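Local coordinates for protein diaminopimelate decarboxylase (Phaeodactylum tricornutum, PDB 7JPJ) that probably catalyses the pyridoxal 5'-phosphate-dependent decarboxylation of diaminopimelate in lysine biosynthesis and is assembled as an obligate dimer, at residues A40-C44 with P280-L284; A43-P48 with L252-K257; F47-Y51 with A260-K264. All coordinates share one frame; numbering follows the deposited sequence.

Interaction 1 (A40-C44 with P280-L284); sequences AADAC and PGTYL. With SO4 (sulfate ion), chain D.
Thr282 OG1 donates to sulfate O1 at 2.8 Å, and the backbone N of Gly281 and of Thr282 donate hydrogen bonds to O2 and O3 of the same ion, while the next residues, Tyr283 and Leu284, turn to meet Ala40 and Cys44. The anion thus lies at the N-terminal end of the short helix 282-285, whose dipole would probably favour it; Gly238 N and Tyr395 OH also bond to it. A sulfate at the Pro-Gly turn, beside a bound D-lysine that touches Thr282, is consistent with the cofactor-phosphate site of this decarboxylase family; no cofactor is attached to the lysine in this structure. Toward 40-44 the contact is van der Waals packing, of side-chain carbons and a sulfur, against carbonyl oxygens as well. Ala40 CB sits 3.4 Å from Tyr283 O and nearly as close to Leu284 O. Cys44 SG makes an oblique sulfur-aromatic contact with the Tyr283 ring, 3.8 Å from CD2, with Leu284 CD2 at 4.0 Å and Pro280 CG at 4.1 Å from that sulfur. The Tyr283 ring is swung there because CG lies opposite the backbone N (chi1 -154°), which also sets the ring edge near Ala43 CB. Its hydroxyl is held elsewhere, by Thr250 O. Leu284 CD2 lies against the helix backbone, 4.0 Å from Ala41 CA. Behind this interface runs barrel strand 53-58: Cys44 and Pro280 rest on Val55, Leu284 on Tyr57, and Pro280 bonds by backbone to Ala58, while Leu252 of helix 252-270 closes against Tyr283.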
loop_
_atom_site.group_PDB
_atom_site.type_symbol
_atom_site.label_atom_id
_atom_site.label_comp_id
_atom_site.label_asym_id
_atom_site.label_seq_id
_atom_site.Cartn_x
_atom_site.Cartn_y
_atom_site.Cartn_z
ATOM N N ALA A 40 17.638 -3.970 20.314
ATOM C CA ALA A 40 18.117 -3.595 18.989
ATOM C C ALA A 40 19.027 -2.376 19.057
ATOM O O ALA A 40 20.057 -2.324 18.372
ATOM C CB ALA A 40 16.938 -3.334 18.055
ATOM N N ALA A 41 18.666 -1.389 19.881
ATOM C CA ALA A 41 19.493 -0.196 20.021
ATOM C C ALA A 41 20.879 -0.550 20.543
ATOM O O ALA A 41 21.894 -0.094 20.004
ATOM C CB ALA A 41 18.809 0.810 20.946
ATOM N N ASP A 42 20.938 -1.374 21.592
ATOM C CA ASP A 42 22.225 -1.779 22.148
ATOM C C ASP A 42 23.019 -2.621 21.155
ATOM O O ASP A 42 24.239 -2.465 21.038
ATOM C CB ASP A 42 22.009 -2.544 23.454
ATOM C CG ASP A 42 21.935 -1.628 24.662
ATOM O OD1 ASP A 42 22.232 -0.421 24.519
ATOM O OD2 ASP A 42 21.570 -2.115 25.756
ATOM N N ALA A 43 22.344 -3.516 20.429
ATOM C CA ALA A 43 23.039 -4.349 19.455
ATOM C C ALA A 43 23.649 -3.516 18.337
ATOM O O ALA A 43 24.705 -3.873 17.804
ATOM C CB ALA A 43 22.085 -5.394 18.879
ATOM N N CYS A 44 23.006 -2.407 17.963
ATOM C CA CYS A 44 23.550 -1.564 16.905
ATOM C C CYS A 44 24.652 -0.651 17.426
ATOM O O CYS A 44 25.664 -0.448 16.747
ATOM C CB CYS A 44 22.436 -0.742 16.258
ATOM S SG CYS A 44 21.217 -1.728 15.363
ATOM N N PRO A 280 20.386 1.440 9.929
ATOM C CA PRO A 280 19.438 0.323 10.029
ATOM C C PRO A 280 18.014 0.827 10.220
ATOM O O PRO A 280 17.762 1.741 11.010
ATOM C CB PRO A 280 19.926 -0.448 11.260
ATOM C CG PRO A 280 20.535 0.592 12.112
ATOM C CD PRO A 280 21.148 1.611 11.179
ATOM N N GLY A 281 17.086 0.231 9.481
ATOM C CA GLY A 281 15.678 0.506 9.674
ATOM C C GLY A 281 14.960 -0.707 10.226
ATOM O O GLY A 281 14.447 -0.683 11.350
ATOM N N THR A 282 14.933 -1.781 9.433
ATOM C CA THR A 282 14.322 -3.029 9.872
ATOM C C THR A 282 14.952 -3.529 11.170
ATOM O O THR A 282 14.247 -3.869 12.125
ATOM C CB THR A 282 14.452 -4.079 8.768
ATOM O OG1 THR A 282 13.846 -3.586 7.567
ATOM C CG2 THR A 282 13.780 -5.378 9.177
ATOM N N TYR A 283 16.286 -3.552 11.229
ATOM C CA TYR A 283 16.981 -4.150 12.367
ATOM C C TYR A 283 16.639 -3.481 13.692
ATOM O O TYR A 283 16.828 -4.095 14.746
ATOM C CB TYR A 283 18.494 -4.103 12.142
ATOM C CG TYR A 283 19.260 -5.187 12.869
ATOM C CD1 TYR A 283 19.494 -6.418 12.270
ATOM C CD2 TYR A 283 19.754 -4.978 14.154
ATOM C CE1 TYR A 283 20.198 -7.414 12.931
ATOM C CE2 TYR A 283 20.457 -5.967 14.821
ATOM C CZ TYR A 283 20.677 -7.181 14.205
ATOM O OH TYR A 283 21.377 -8.166 14.865
ATOM N N LEU A 284 16.133 -2.251 13.669
ATOM C CA LEU A 284 15.880 -1.529 14.908
ATOM C C LEU A 284 14.453 -1.677 15.420
ATOM O O LEU A 284 14.242 -1.645 16.638
ATOM C CB LEU A 284 16.195 -0.044 14.721
ATOM C CG LEU A 284 17.644 0.395 14.917
ATOM C CD1 LEU A 284 17.859 1.766 14.310
ATOM C CD2 LEU A 284 18.006 0.409 16.395
HETATM S S SO4 D . 16.421 -1.389 6.037
HETATM O O1 SO4 D . 15.934 -2.764 5.969
HETATM O O2 SO4 D . 17.629 -1.343 6.860
HETATM O O3 SO4 D . 15.399 -0.531 6.628
HETATM O O4 SO4 D . 16.717 -0.916 4.687
#

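Interaction 2 (A43-P48 with L252-K257); sequences ACLAFP and LQKIGK
Pro48 sets its ring into the shallow hollow above Gly256, where helix 252-270 has no side chain to stand in the way. Pro48 CB is 3.5 Å from Gly256 C, and the ring's CD edge reaches Leu252 O at 3.3 Å. A beta carbon on Gly256 would run into the proline; its absence lets the CA atoms of Pro48 and Gly256 come to 4.9 Å. Gln253 and Lys257 form the outer walls of this hollow: Gln253 OE1 borders Pro48 CG, and Lys257, bent at its second torsion, lays CD along Pro48 CB. In return, Leu252 is the helix's own bump. Its CD1 enters the notch at the end of helix 34-45, 3.5 Å from Ala43 O and with Cys44 SG beside it. These pieces lie on the outside of a TIM-type barrel: helix 252-270 makes the beta-alpha-beta crossover from strand 232-234 to strand 275-278, and the chain running on from residues 43-48 enters strand 53-58, which pairs with 275-278. Phe47 points its ring across Leu252 at about a right angle, with CG opposite the backbone N (chi1 -162°). Phe47 CE2 meets Leu252 CD2 at 3.9 Å, Leu252 O lies over one ring face near the rim, and Phe47 CE1 is 3.8 Å from Gly256 CA. With an alanine here the ring is gone, and a gap would probably open between Leu252 CD2 and Gly256 CA. One hydrogen bond crosses at the outer side: Gln253 NE2 donates to Ala46 O at 2.7 Å (N-H...O 145°), approaching from above the carbonyl plane, 46° out of it.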
loop_
_atom_site.group_PDB
_atom_site.type_symbol
_atom_site.label_atom_id
_atom_site.label_comp_id
_atom_site.label_asym_id
_atom_site.label_seq_id
_atom_site.Cartn_x
_atom_site.Cartn_y
_atom_site.Cartn_z
ATOM N N ALA A 43 22.344 -3.516 20.429
ATOM C CA ALA A 43 23.039 -4.349 19.455
ATOM C C ALA A 43 23.649 -3.516 18.337
ATOM O O ALA A 43 24.705 -3.873 17.804
ATOM C CB ALA A 43 22.085 -5.394 18.879
ATOM N N CYS A 44 23.006 -2.407 17.963
ATOM C CA CYS A 44 23.550 -1.564 16.905
ATOM C C CYS A 44 24.652 -0.651 17.426
ATOM O O CYS A 44 25.664 -0.448 16.747
ATOM C CB CYS A 44 22.436 -0.742 16.258
ATOM S SG CYS A 44 21.217 -1.728 15.363
ATOM N N LEU A 45 24.479 -0.094 18.627
ATOM C CA LEU A 45 25.524 0.720 19.236
ATOM C C LEU A 45 26.777 -0.083 19.562
ATOM O O LEU A 45 27.821 0.517 19.842
ATOM C CB LEU A 45 24.995 1.390 20.504
ATOM C CG LEU A 45 23.977 2.508 20.283
ATOM C CD1 LEU A 45 23.192 2.779 21.556
ATOM C CD2 LEU A 45 24.665 3.767 19.791
ATOM N N ALA A 46 26.699 -1.415 19.532
ATOM C CA ALA A 46 27.842 -2.288 19.752
ATOM C C ALA A 46 28.463 -2.773 18.446
ATOM O O ALA A 46 29.229 -3.742 18.452
ATOM C CB ALA A 46 27.432 -3.477 20.620
ATOM N N PHE A 47 28.141 -2.122 17.332
ATOM C CA PHE A 47 28.677 -2.522 16.038
ATOM C C PHE A 47 30.190 -2.329 16.020
ATOM O O PHE A 47 30.680 -1.269 16.438
ATOM C CB PHE A 47 28.024 -1.703 14.924
ATOM C CG PHE A 47 28.164 -2.308 13.555
ATOM C CD1 PHE A 47 29.295 -2.074 12.791
ATOM C CD2 PHE A 47 27.155 -3.098 13.027
ATOM C CE1 PHE A 47 29.425 -2.626 11.529
ATOM C CE2 PHE A 47 27.277 -3.652 11.765
ATOM C CZ PHE A 47 28.415 -3.415 11.015
ATOM N N PRO A 48 30.959 -3.314 15.560
ATOM C CA PRO A 48 32.419 -3.158 15.525
ATOM C C PRO A 48 32.836 -2.020 14.602
ATOM O O PRO A 48 32.426 -1.956 13.440
ATOM C CB PRO A 48 32.908 -4.517 15.008
ATOM C CG PRO A 48 31.781 -5.463 15.291
ATOM C CD PRO A 48 30.533 -4.658 15.138
ATOM N N LEU A 252 25.660 -8.831 13.929
ATOM C CA LEU A 252 26.404 -7.592 13.724
ATOM C C LEU A 252 27.852 -7.711 14.181
ATOM O O LEU A 252 28.723 -7.004 13.661
ATOM C CB LEU A 252 25.713 -6.438 14.449
ATOM C CG LEU A 252 24.300 -6.115 13.965
ATOM C CD1 LEU A 252 23.795 -4.828 14.599
ATOM C CD2 LEU A 252 24.271 -6.020 12.449
ATOM N N GLN A 253 28.134 -8.590 15.144
ATOM C CA GLN A 253 29.513 -8.773 15.580
ATOM C C GLN A 253 30.322 -9.549 14.547
ATOM O O GLN A 253 31.514 -9.278 14.354
ATOM C CB GLN A 253 29.549 -9.481 16.934
ATOM C CG GLN A 253 28.862 -8.718 18.053
ATOM C CD GLN A 253 29.531 -7.389 18.348
ATOM O OE1 GLN A 253 30.747 -7.245 18.211
ATOM N NE2 GLN A 253 28.736 -6.406 18.759
ATOM N N LYS A 254 29.695 -10.510 13.866
ATOM C CA LYS A 254 30.426 -11.343 12.917
ATOM C C LYS A 254 30.713 -10.603 11.616
ATOM O O LYS A 254 31.805 -10.738 11.056
ATOM C CB LYS A 254 29.651 -12.633 12.643
ATOM C CG LYS A 254 29.714 -13.620 13.789
ATOM C CD LYS A 254 28.880 -14.859 13.527
ATOM C CE LYS A 254 29.084 -15.877 14.640
ATOM N NZ LYS A 254 29.067 -15.214 15.976
ATOM N N ILE A 255 29.749 -9.829 11.112
ATOM C CA ILE A 255 29.991 -9.070 9.888
ATOM C C ILE A 255 30.664 -7.735 10.169
ATOM O O ILE A 255 31.210 -7.116 9.248
ATOM C CB ILE A 255 28.689 -8.830 9.105
ATOM C CG1 ILE A 255 27.797 -7.834 9.846
ATOM C CG2 ILE A 255 27.958 -10.147 8.863
ATOM C CD1 ILE A 255 26.821 -7.109 8.955
ATOM N N GLY A 256 30.648 -7.278 11.418
ATOM C CA GLY A 256 31.208 -5.990 11.766
ATOM C C GLY A 256 32.723 -5.950 11.802
ATOM O O GLY A 256 33.323 -4.950 11.404
ATOM N N LYS A 257 33.355 -7.020 12.281
ATOM C CA LYS A 257 34.809 -7.040 12.424
ATOM C C LYS A 257 35.522 -6.999 11.071
ATOM O O LYS A 257 36.498 -6.251 10.929
ATOM C CB LYS A 257 35.254 -8.257 13.242
ATOM C CG LYS A 257 36.293 -7.935 14.315
ATOM C CD LYS A 257 35.656 -7.234 15.517
ATOM C CE LYS A 257 36.644 -6.313 16.228
ATOM N NZ LYS A 257 35.982 -5.493 17.284
#

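Interaction 3 (F47-Y51 with A260-K264); sequences FPNAY and ADAFK
Ala50 points its methyl group toward helix 252-270, where CB meets Ala260 O at 3.5 Å and is flanked by Phe263 CB at 3.8 Å and Lys264 CG at 3.9 Å. The Tyr51 ring stands beside that methyl, which lies over one of its faces near the rim. With CG next to the backbone N (chi1 -48°), the ring turns its edge to the helix: CE2 points in plane at Phe263 O, 3.7 Å away, and the hydroxyl reaches over Lys264 CA at the same distance. The Lys264 side chain cuts slantwise past the tyrosine, then bends at its last torsion so that NZ forms a salt bridge, 3.5 Å from Asp261 OD1. Phe263 offers its CB here, while its ring leads away toward Met276 of the neighbouring barrel strand 275-278. Ala260 CB faces Pro48 O and the Asn49 backbone. Asn49 itself folds back, ND2 donating to Phe47 O in the carbonyl plane, a nearly straight bond within the loop before strand 53-58. The hydrogen bond and salt bridge named here lie within the segments; what crosses is packing of methyl, methylene and ring edge against carbonyl oxygens and backbone, so close fit rather than directional bonding sets how loop and helix meet.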
loop_
_atom_site.group_PDB
_atom_site.type_symbol
_atom_site.label_atom_id
_atom_site.label_comp_id
_atom_site.label_asym_id
_atom_site.label_seq_id
_atom_site.Cartn_x
_atom_site.Cartn_y
_atom_site.Cartn_z
ATOM N N PHE A 47 28.141 -2.122 17.332
ATOM C CA PHE A 47 28.677 -2.522 16.038
ATOM C C PHE A 47 30.190 -2.329 16.020
ATOM O O PHE A 47 30.680 -1.269 16.438
ATOM C CB PHE A 47 28.024 -1.703 14.924
ATOM C CG PHE A 47 28.164 -2.308 13.555
ATOM C CD1 PHE A 47 29.295 -2.074 12.791
ATOM C CD2 PHE A 47 27.155 -3.098 13.027
ATOM C CE1 PHE A 47 29.425 -2.626 11.529
ATOM C CE2 PHE A 47 27.277 -3.652 11.765
ATOM C CZ PHE A 47 28.415 -3.415 11.015
ATOM N N PRO A 48 30.959 -3.314 15.560
ATOM C CA PRO A 48 32.419 -3.158 15.525
ATOM C C PRO A 48 32.836 -2.020 14.602
ATOM O O PRO A 48 32.426 -1.956 13.440
ATOM C CB PRO A 48 32.908 -4.517 15.008
ATOM C CG PRO A 48 31.781 -5.463 15.291
ATOM C CD PRO A 48 30.533 -4.658 15.138
ATOM N N ASN A 49 33.657 -1.115 15.132
ATOM C CA ASN A 49 34.145 0.030 14.376
ATOM C C ASN A 49 35.616 0.252 14.691
ATOM O O ASN A 49 36.097 -0.105 15.769
ATOM C CB ASN A 49 33.341 1.305 14.681
ATOM C CG ASN A 49 33.480 1.755 16.119
ATOM O OD1 ASN A 49 34.134 2.756 16.403
ATOM N ND2 ASN A 49 32.853 1.024 17.034
ATOM N N ALA A 50 36.328 0.851 13.737
ATOM C CA ALA A 50 37.758 1.079 13.894
ATOM C C ALA A 50 38.057 2.432 14.533
ATOM O O ALA A 50 38.823 2.507 15.501
ATOM C CB ALA A 50 38.463 0.967 12.540
ATOM N N TYR A 51 37.455 3.505 14.017
ATOM C CA TYR A 51 37.785 4.858 14.449
ATOM C C TYR A 51 36.537 5.676 14.763
ATOM O O TYR A 51 36.561 6.908 14.669
ATOM C CB TYR A 51 38.634 5.565 13.394
ATOM C CG TYR A 51 39.784 4.723 12.894
ATOM C CD1 TYR A 51 40.894 4.489 13.695
ATOM C CD2 TYR A 51 39.759 4.157 11.626
ATOM C CE1 TYR A 51 41.947 3.717 13.249
ATOM C CE2 TYR A 51 40.812 3.382 11.169
ATOM C CZ TYR A 51 41.903 3.167 11.988
ATOM O OH TYR A 51 42.956 2.398 11.551
ATOM N N ALA A 260 35.172 -3.399 10.053
ATOM C CA ALA A 260 36.103 -2.563 10.803
ATOM C C ALA A 260 37.539 -2.768 10.341
ATOM O O ALA A 260 38.340 -1.826 10.366
ATOM C CB ALA A 260 35.980 -2.851 12.298
ATOM N N ASP A 261 37.885 -3.985 9.914
ATOM C CA ASP A 261 39.223 -4.215 9.381
ATOM C C ASP A 261 39.409 -3.538 8.029
ATOM O O ASP A 261 40.506 -3.054 7.730
ATOM C CB ASP A 261 39.501 -5.715 9.275
ATOM C CG ASP A 261 39.769 -6.357 10.628
ATOM O OD1 ASP A 261 40.492 -5.748 11.447
ATOM O OD2 ASP A 261 39.253 -7.469 10.874
ATOM N N ALA A 262 38.357 -3.489 7.206
ATOM C CA ALA A 262 38.441 -2.756 5.947
ATOM C C ALA A 262 38.668 -1.270 6.186
ATOM O O ALA A 262 39.264 -0.589 5.345
ATOM C CB ALA A 262 37.176 -2.979 5.123
ATOM N N PHE A 263 38.200 -0.750 7.323
ATOM C CA PHE A 263 38.524 0.622 7.699
ATOM C C PHE A 263 39.980 0.745 8.121
ATOM O O PHE A 263 40.632 1.756 7.837
ATOM C CB PHE A 263 37.609 1.089 8.826
ATOM C CG PHE A 263 36.351 1.736 8.351
ATOM C CD1 PHE A 263 35.320 0.973 7.830
ATOM C CD2 PHE A 263 36.194 3.108 8.429
ATOM C CE1 PHE A 263 34.157 1.567 7.394
ATOM C CE2 PHE A 263 35.034 3.709 7.994
ATOM C CZ PHE A 263 34.014 2.937 7.473
ATOM N N LYS A 264 40.504 -0.270 8.811
ATOM C CA LYS A 264 41.905 -0.244 9.211
ATOM C C LYS A 264 42.825 -0.350 8.001
ATOM O O LYS A 264 43.881 0.291 7.961
ATOM C CB LYS A 264 42.194 -1.371 10.203
ATOM C CG LYS A 264 41.455 -1.262 11.526
ATOM C CD LYS A 264 42.133 -2.112 12.593
ATOM C CE LYS A 264 41.288 -2.208 13.854
ATOM N NZ LYS A 264 40.059 -3.021 13.630
#

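How the interactions relate
The three contacts follow one continuous stretch, from helix 34-45 into the loop before strand 53-58, outward from the cofactor region. Centres of interactions 1 and 2 lie 10 Å apart and those of 2 and 3 another 10 Å, with 1 and 3 separated by 18 Å. Interactions 1 and 2 share Ala43 and Cys44 and touch where Tyr283 CE2 packs on Leu252 CD1 at 3.5 Å; the segments of interactions 2 and 3 overlap at Phe47 and Pro48, and both use helix 252-270, at successive parts. Interaction 1 is nearest function: the Pro280 side chain is about 10 Å from that of Lys60, the predicted cofactor lysine, and D-lysine touches Thr282. Interaction 3 is structural packing away from these sites.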